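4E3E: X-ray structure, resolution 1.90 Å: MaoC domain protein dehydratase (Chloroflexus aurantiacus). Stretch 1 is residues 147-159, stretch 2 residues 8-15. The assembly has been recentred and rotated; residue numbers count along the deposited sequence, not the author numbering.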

# COMPACT_ATOMS: atom_id res chain seq x y z
N MSE A 147 -10.47 25.68 -14.14
CA MSE A 147 -10.69 26.05 -15.53
C MSE A 147 -11.19 24.81 -16.20
O MSE A 147 -10.49 23.80 -16.24
CB MSE A 147 -9.37 26.48 -16.12
CG MSE A 147 -9.67 26.95 -17.54
SE MSE A 147 -7.98 27.58 -18.29
CE MSE A 147 -8.00 29.43 -17.57
N VAL A 148 -12.42 24.88 -16.72
CA VAL A 148 -13.07 23.71 -17.32
C VAL A 148 -13.33 23.90 -18.82
O VAL A 148 -13.73 24.99 -19.26
CB VAL A 148 -14.41 23.38 -16.61
CG1 VAL A 148 -15.02 22.08 -17.14
CG2 VAL A 148 -14.19 23.28 -15.11
N ARG A 149 -13.11 22.84 -19.58
CA ARG A 149 -13.41 22.83 -21.00
C ARG A 149 -14.89 23.04 -21.28
O ARG A 149 -15.76 22.55 -20.55
CB ARG A 149 -13.03 21.48 -21.62
CG ARG A 149 -11.55 21.21 -21.72
CD ARG A 149 -11.33 19.88 -22.44
NE ARG A 149 -9.94 19.44 -22.31
CZ ARG A 149 -9.49 18.63 -21.36
NH1 ARG A 149 -10.30 18.13 -20.44
NH2 ARG A 149 -8.21 18.30 -21.34
N LYS A 150 -15.16 23.79 -22.34
CA LYS A 150 -16.49 23.80 -22.92
C LYS A 150 -16.55 22.63 -23.89
O LYS A 150 -15.58 22.37 -24.61
CB LYS A 150 -16.74 25.11 -23.66
CG LYS A 150 -17.08 26.27 -22.76
CD LYS A 150 -17.30 27.56 -23.54
CE LYS A 150 -18.61 27.56 -24.31
NZ LYS A 150 -18.87 28.88 -24.96
N ARG A 151 -17.66 21.90 -23.88
CA ARG A 151 -17.87 20.85 -24.87
C ARG A 151 -18.12 21.49 -26.23
O ARG A 151 -17.49 21.10 -27.22
CB ARG A 151 -19.04 19.96 -24.45
CG ARG A 151 -19.37 18.83 -25.43
CD ARG A 151 -20.63 18.10 -24.99
NE ARG A 151 -21.67 19.05 -24.62
CZ ARG A 151 -22.01 19.35 -23.36
NH1 ARG A 151 -21.41 18.76 -22.33
NH2 ARG A 151 -22.96 20.25 -23.15
N ASP A 152 -19.01 22.47 -26.27
CA ASP A 152 -19.32 23.20 -27.49
C ASP A 152 -18.83 24.65 -27.40
O ASP A 152 -19.43 25.45 -26.68
CB ASP A 152 -20.83 23.15 -27.75
CG ASP A 152 -21.27 24.02 -28.93
OD1 ASP A 152 -20.47 24.22 -29.88
OD2 ASP A 152 -22.43 24.50 -28.91
N PRO A 153 -17.75 24.99 -28.14
CA PRO A 153 -17.24 26.37 -28.13
C PRO A 153 -18.33 27.43 -28.37
O PRO A 153 -18.23 28.54 -27.84
CB PRO A 153 -16.24 26.38 -29.29
CG PRO A 153 -15.76 24.97 -29.37
CD PRO A 153 -16.96 24.12 -29.03
N ASN A 154 -19.37 27.07 -29.12
CA ASN A 154 -20.45 28.02 -29.46
C ASN A 154 -21.54 28.21 -28.41
O ASN A 154 -22.33 29.14 -28.52
CB ASN A 154 -21.09 27.65 -30.81
CG ASN A 154 -20.14 27.82 -31.97
OD1 ASN A 154 -19.86 26.86 -32.69
ND2 ASN A 154 -19.62 29.03 -32.15
N ALA A 155 -21.60 27.33 -27.41
CA ALA A 155 -22.62 27.45 -26.36
C ALA A 155 -22.58 28.85 -25.74
O ALA A 155 -21.50 29.40 -25.55
CB ALA A 155 -22.41 26.38 -25.30
N PRO A 156 -23.76 29.43 -25.45
CA PRO A 156 -23.79 30.77 -24.86
C PRO A 156 -23.06 30.84 -23.51
O PRO A 156 -23.09 29.88 -22.73
CB PRO A 156 -25.29 31.05 -24.67
CG PRO A 156 -25.95 29.71 -24.71
CD PRO A 156 -25.12 28.90 -25.67
N ALA A 157 -22.39 31.97 -23.26
CA ALA A 157 -21.71 32.21 -22.00
C ALA A 157 -22.75 32.42 -20.89
O ALA A 157 -23.81 33.01 -21.14
CB ALA A 157 -20.83 33.44 -22.12
N PRO A 158 -22.48 31.91 -19.67
CA PRO A 158 -23.33 32.29 -18.54
C PRO A 158 -23.02 33.72 -18.14
O PRO A 158 -21.98 34.27 -18.53
CB PRO A 158 -22.89 31.33 -17.43
CG PRO A 158 -21.46 31.05 -17.74
CD PRO A 158 -21.35 31.06 -19.25
N GLU A 159 -23.92 34.35 -17.39
CA GLU A 159 -23.62 35.64 -16.81
C GLU A 159 -22.44 35.46 -15.86
O GLU A 159 -22.41 34.50 -15.08
CB GLU A 159 -24.82 36.18 -16.05
CG GLU A 159 -24.67 37.64 -15.66
CD GLU A 159 -25.76 38.12 -14.73
OE1 GLU A 159 -26.93 37.75 -14.96
OE2 GLU A 159 -25.44 38.86 -13.79
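Stretch 2 (8-15) GNFFEDFR

Stretch 2 reaches the end of the strand 147-149 as an extended segment, then coils into a 3-10 turn at residues 11-13, closed by Asp-13 N to Phe-10 O (2.9 Å). The nearest CA atoms are those of Lys-150 and Phe-11, 4.9 Å apart, and a single main-chain hydrogen bond ties the two stretches together, Phe-11 N to Arg-149 O (2.8 Å). From here successive side chains of stretch 2 fit different hollows. Phe-11, with chi1 t, is the buried bump: its CB lies 4.3 Å from Val-148 CB, while the ring reaches on to Pro-158, CE2 to CD at 3.5 Å, so the branched valine packs at the root of the side chain and the rigid pyrrolidine at its ring. Glu-12 enters the bend that leads into the type I turn Asp-152 to Ala-155. Its carboxylate accepts from two successive amides, Arg-151 N to OE1 (3.1 Å) and Asp-152 N to OE2 (2.8 Å), a task suited to an acid with two acceptor oxygens. Arg-151 in turn projects onto stretch 2. Its CB packs over the face of Phe-10, 3.9 Å from the ring centroid, and its guanidinium grips Asp-13 in a two-pronged salt bridge, NH1 to OD2 and NH2 to OD1, both 3.0 Å. Asp-13 OD2 also accepts from Phe-10 N (2.7 Å), bracing the turn that presents these groups.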

# COMPACT_ATOMS: atom_id res chain seq x y z
N GLY A 8 -19.26 13.58 -16.93
CA GLY A 8 -18.88 14.70 -16.08
C GLY A 8 -19.58 15.95 -16.56
O GLY A 8 -20.39 15.91 -17.49
N ASN A 9 -19.29 17.08 -15.94
CA ASN A 9 -19.83 18.33 -16.42
C ASN A 9 -18.79 19.06 -17.25
O ASN A 9 -17.61 19.01 -16.92
CB ASN A 9 -20.24 19.21 -15.25
CG ASN A 9 -21.47 18.69 -14.54
OD1 ASN A 9 -22.56 18.67 -15.11
ND2 ASN A 9 -21.29 18.26 -13.30
N PHE A 10 -19.24 19.71 -18.32
CA PHE A 10 -18.40 20.67 -19.04
C PHE A 10 -18.83 22.06 -18.59
O PHE A 10 -19.83 22.19 -17.89
CB PHE A 10 -18.55 20.48 -20.55
CG PHE A 10 -17.84 19.27 -21.08
CD1 PHE A 10 -18.44 18.01 -20.99
CD2 PHE A 10 -16.58 19.37 -21.65
CE1 PHE A 10 -17.79 16.88 -21.47
CE2 PHE A 10 -15.92 18.25 -22.13
CZ PHE A 10 -16.53 17.00 -22.04
N PHE A 11 -18.08 23.10 -18.99
CA PHE A 11 -18.33 24.44 -18.44
C PHE A 11 -19.78 24.90 -18.58
O PHE A 11 -20.37 25.38 -17.60
CB PHE A 11 -17.37 25.50 -18.99
CG PHE A 11 -17.63 26.89 -18.47
CD1 PHE A 11 -17.36 27.22 -17.14
CD2 PHE A 11 -18.19 27.86 -19.30
CE1 PHE A 11 -17.61 28.49 -16.65
CE2 PHE A 11 -18.44 29.14 -18.82
CZ PHE A 11 -18.15 29.45 -17.49
N GLU A 12 -20.35 24.75 -19.78
CA GLU A 12 -21.71 25.21 -20.07
C GLU A 12 -22.79 24.43 -19.31
O GLU A 12 -23.95 24.85 -19.24
CB GLU A 12 -21.99 25.21 -21.59
CG GLU A 12 -21.97 23.84 -22.26
CD GLU A 12 -20.62 23.47 -22.86
OE1 GLU A 12 -19.60 23.48 -22.13
OE2 GLU A 12 -20.58 23.15 -24.07
N ASP A 13 -22.39 23.30 -18.73
CA ASP A 13 -23.30 22.45 -17.98
C ASP A 13 -23.60 22.97 -16.57
O ASP A 13 -24.59 22.58 -15.97
CB ASP A 13 -22.77 21.02 -17.91
CG ASP A 13 -22.62 20.38 -19.28
OD1 ASP A 13 -23.43 20.70 -20.18
OD2 ASP A 13 -21.70 19.57 -19.45
N PHE A 14 -22.73 23.85 -16.06
CA PHE A 14 -22.87 24.35 -14.70
C PHE A 14 -23.91 25.46 -14.59
O PHE A 14 -24.05 26.29 -15.49
CB PHE A 14 -21.52 24.84 -14.16
CG PHE A 14 -20.54 23.73 -13.91
CD1 PHE A 14 -20.72 22.84 -12.83
CD2 PHE A 14 -19.41 23.57 -14.72
CE1 PHE A 14 -19.81 21.81 -12.59
CE2 PHE A 14 -18.50 22.55 -14.49
CZ PHE A 14 -18.70 21.67 -13.42
N ARG A 15 -24.64 25.46 -13.48
CA ARG A 15 -25.60 26.51 -13.19
C ARG A 15 -25.29 27.17 -11.86
O ARG A 15 -25.10 26.48 -10.85
CB ARG A 15 -27.03 25.96 -13.18
CG ARG A 15 -27.55 25.53 -14.54
CD ARG A 15 -27.61 26.69 -15.52
NE ARG A 15 -28.06 26.27 -16.85
CZ ARG A 15 -27.28 25.74 -17.79
NH1 ARG A 15 -25.99 25.54 -17.56
NH2 ARG A 15 -27.80 25.39 -18.96